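Local coordinates for putative uncharacterized protein (Chaetomium thermophilum, PDB 5NNP) that binds an N-terminal acetyltransferase-like subunit and probably regulates it, this chain being the C-terminal UBA domain of a HYPK-like protein, at residues V11-E16 with K38-Y43. Numbering follows the deposited sequence.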
ATOM      1  N   VAL C  11       0.079 -29.345  26.711  1.00 57.25           N
ATOM      2  CA  VAL C  11      -0.526 -28.854  25.481  1.00 50.90           C
ATOM      3  C   VAL C  11      -1.842 -28.119  25.771  1.00 52.77           C
ATOM      4  O   VAL C  11      -2.131 -27.080  25.172  1.00 48.12           O
ATOM      5  CB  VAL C  11      -0.782 -30.017  24.488  1.00 51.22           C
ATOM      6  CG1 VAL C  11      -1.662 -29.562  23.323  1.00 48.15           C
ATOM      7  CG2 VAL C  11       0.529 -30.580  23.981  1.00 51.65           C
ATOM      8  N   ASN C  12      -2.637 -28.668  26.686  1.00 48.49           N
ATOM      9  CA  ASN C  12      -3.895 -28.038  27.064  1.00 55.81           C
ATOM     10  C   ASN C  12      -3.669 -26.769  27.871  1.00 55.11           C
ATOM     11  O   ASN C  12      -4.484 -25.847  27.837  1.00 56.82           O
ATOM     12  CB  ASN C  12      -4.771 -29.006  27.854  1.00 53.63           C
ATOM     13  CG  ASN C  12      -5.275 -30.152  27.004  1.00 64.91           C
ATOM     14  OD1 ASN C  12      -5.258 -30.080  25.775  1.00 63.18           O
ATOM     15  ND2 ASN C  12      -5.727 -31.222  27.653  1.00 74.09           N
ATOM     16  N   LEU C  13      -2.556 -26.728  28.594  1.00 49.59           N
ATOM     17  CA  LEU C  13      -2.215 -25.558  29.379  1.00 56.28           C
ATOM     18  C   LEU C  13      -1.836 -24.414  28.447  1.00 60.67           C
ATOM     19  O   LEU C  13      -2.338 -23.305  28.591  1.00 63.87           O
ATOM     20  CB  LEU C  13      -1.074 -25.854  30.348  1.00 52.91           C
ATOM     21  CG  LEU C  13      -0.625 -24.645  31.177  1.00 53.32           C
ATOM     22  CD1 LEU C  13      -1.623 -24.323  32.283  1.00 52.16           C
ATOM     23  CD2 LEU C  13       0.770 -24.873  31.749  1.00 52.46           C
ATOM     24  N   LEU C  14      -0.958 -24.689  27.489  1.00 57.77           N
ATOM     25  CA  LEU C  14      -0.565 -23.669  26.516  1.00 56.58           C
ATOM     26  C   LEU C  14      -1.745 -23.211  25.668  1.00 55.14           C
ATOM     27  O   LEU C  14      -1.841 -22.033  25.317  1.00 50.64           O
ATOM     28  CB  LEU C  14       0.554 -24.178  25.610  1.00 51.24           C
ATOM     29  CG  LEU C  14       1.977 -24.004  26.142  1.00 54.29           C
ATOM     30  CD1 LEU C  14       2.181 -24.780  27.421  1.00 56.82           C
ATOM     31  CD2 LEU C  14       2.960 -24.465  25.106  1.00 60.65           C
ATOM     32  N   VAL C  15      -2.643 -24.137  25.345  1.00 58.92           N
ATOM     33  CA  VAL C  15      -3.812 -23.797  24.541  1.00 63.12           C
ATOM     34  C   VAL C  15      -4.656 -22.773  25.286  1.00 58.99           C
ATOM     35  O   VAL C  15      -5.012 -21.733  24.740  1.00 53.94           O
ATOM     36  CB  VAL C  15      -4.674 -25.041  24.194  1.00 53.62           C
ATOM     37  CG1 VAL C  15      -6.045 -24.615  23.709  1.00 52.19           C
ATOM     38  CG2 VAL C  15      -3.991 -25.884  23.131  1.00 49.44           C
ATOM     39  N   GLU C  16      -4.938 -23.060  26.551  1.00 58.18           N
ATOM     40  CA  GLU C  16      -5.788 -22.198  27.357  1.00 59.71           C
ATOM     41  C   GLU C  16      -5.133 -20.863  27.737  1.00 56.86           C
ATOM     42  O   GLU C  16      -5.803 -19.829  27.781  1.00 57.70           O
ATOM     43  CB  GLU C  16      -6.226 -22.945  28.621  1.00 59.02           C
ATOM     44  CG  GLU C  16      -6.779 -22.055  29.719  1.00 71.26           C
ATOM     45  CD  GLU C  16      -8.194 -21.563  29.446  1.00 78.62           C
ATOM     46  OE1 GLU C  16      -8.880 -22.139  28.570  1.00 77.47           O
ATOM     47  OE2 GLU C  16      -8.617 -20.595  30.117  1.00 81.19           O
ATOM     48  N   LYS C  38       9.831 -23.664  30.000  1.00 56.25           N
ATOM     49  CA  LYS C  38      10.793 -23.039  29.109  1.00 58.14           C
ATOM     50  C   LYS C  38      10.047 -22.426  27.923  1.00 64.25           C
ATOM     51  O   LYS C  38      10.303 -21.280  27.538  1.00 69.72           O
ATOM     52  CB  LYS C  38      11.847 -24.044  28.642  1.00 57.53           C
ATOM     53  CG  LYS C  38      13.024 -23.409  27.927  1.00 61.35           C
ATOM     54  CD  LYS C  38      13.850 -24.459  27.194  1.00 74.15           C
ATOM     55  CE  LYS C  38      14.855 -23.814  26.247  1.00 79.57           C
ATOM     56  NZ  LYS C  38      15.523 -24.835  25.401  1.00 85.71           N
ATOM     57  N   ALA C  39       9.105 -23.174  27.357  1.00 61.80           N
ATOM     58  CA  ALA C  39       8.366 -22.693  26.187  1.00 57.62           C
ATOM     59  C   ALA C  39       7.550 -21.424  26.493  1.00 58.25           C
ATOM     60  O   ALA C  39       7.575 -20.469  25.720  1.00 61.12           O
ATOM     61  CB  ALA C  39       7.458 -23.791  25.645  1.00 49.32           C
ATOM     62  N   MET C  40       6.836 -21.413  27.616  1.00 53.56           N
ATOM     63  CA  MET C  40       6.040 -20.246  28.003  1.00 49.44           C
ATOM     64  C   MET C  40       6.902 -19.004  28.254  1.00 56.86           C
ATOM     65  O   MET C  40       6.522 -17.887  27.899  1.00 54.84           O
ATOM     66  CB  MET C  40       5.210 -20.548  29.256  1.00 56.82           C
ATOM     67  CG  MET C  40       4.022 -21.485  29.040  1.00 59.53           C
ATOM     68  SD  MET C  40       2.996 -21.629  30.516  1.00 54.07           S
ATOM     69  CE  MET C  40       3.969 -22.724  31.538  1.00 47.63           C
ATOM     70  N   LYS C  41       8.062 -19.194  28.875  1.00 58.58           N
ATOM     71  CA  LYS C  41       8.959 -18.076  29.132  1.00 56.28           C
ATOM     72  C   LYS C  41       9.520 -17.505  27.823  1.00 60.34           C
ATOM     73  O   LYS C  41       9.670 -16.294  27.675  1.00 61.16           O
ATOM     74  CB  LYS C  41      10.100 -18.506  30.053  1.00 55.27           C
ATOM     75  CG  LYS C  41       9.700 -18.761  31.497  1.00 57.14           C
ATOM     76  CD  LYS C  41      10.940 -19.031  32.334  1.00 55.79           C
ATOM     77  CE  LYS C  41      10.654 -19.021  33.817  1.00 59.21           C
ATOM     78  NZ  LYS C  41      11.932 -18.968  34.570  1.00 66.12           N
ATOM     79  N   ALA C  42       9.828 -18.388  26.876  1.00 58.64           N
ATOM     80  CA  ALA C  42      10.383 -17.982  25.585  1.00 52.90           C
ATOM     81  C   ALA C  42       9.369 -17.179  24.776  1.00 48.88           C
ATOM     82  O   ALA C  42       9.685 -16.125  24.220  1.00 43.40           O
ATOM     83  CB  ALA C  42      10.838 -19.208  24.799  1.00 41.24           C
ATOM     84  N   TYR C  43       8.145 -17.697  24.740  1.00 48.54           N
ATOM     85  CA  TYR C  43       7.046 -17.112  23.988  1.00 46.93           C
ATOM     86  C   TYR C  43       6.671 -15.686  24.389  1.00 47.15           C
ATOM     87  O   TYR C  43       6.254 -14.915  23.538  1.00 54.27           O
ATOM     88  CB  TYR C  43       5.809 -18.003  24.115  1.00 48.56           C
ATOM     89  CG  TYR C  43       4.687 -17.585  23.198  1.00 47.94           C
ATOM     90  CD1 TYR C  43       3.696 -16.711  23.630  1.00 51.44           C
ATOM     91  CD2 TYR C  43       4.629 -18.043  21.898  1.00 40.02           C
ATOM     92  CE1 TYR C  43       2.674 -16.316  22.788  1.00 44.12           C
ATOM     93  CE2 TYR C  43       3.620 -17.661  21.061  1.00 40.80           C
ATOM     94  CZ  TYR C  43       2.646 -16.795  21.502  1.00 43.98           C
ATOM     95  OH  TYR C  43       1.637 -16.425  20.646  1.00 46.04           O
TER
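M40 reaches from helix 36-43 across to helix 8-18 and meets two consecutive leucines, L13 and L14. Its terminal methyl CE lies 3.9 Å from L13 CD2, and M40 SD also lies beside L13 CD2, at 4.1 Å; M40 and L13 cross at about a right angle. Nearer the backbone of helix 36-43, M40 CG packs against L14 CD1 at 4.1 Å, and here the two side chains, M40 and L14, cross at a slant. One methionine thus serves both leucines, L14 along its stem and L13 at its end.

The torsions explain this division. M40 sets out with CG anti to its carbonyl carbon and runs extended through chi2 (-173°), spanning much of the gap between segments 11-16 and 38-43, whose nearest CA atoms, those of L14 and M40, are 7.6 Å apart. It then bends at chi3 (-77°), which brings CE round to L13. An unbranched, flexible thioether suits such a span, whereas the branched leucines present methyls to it. A39, one residue earlier, points its small CB toward the same partner helix, 4.6 Å from L14 CD2. No hydrogen bond joins the two segments, so the contact is purely apolar.

In the wider fold, L14 also touches L29 of helix 22-30, while V11 packs on K22 and T26 and Y43 on L28. The acetyltransferase-like chain adds a further layer, its A728 packing on L13 and its V734 on M40, so the leucine-methionine pair lies where helices 8-18 and 36-43, resting on helix 22-30 in this three-helix UBA domain, turn toward that larger partner.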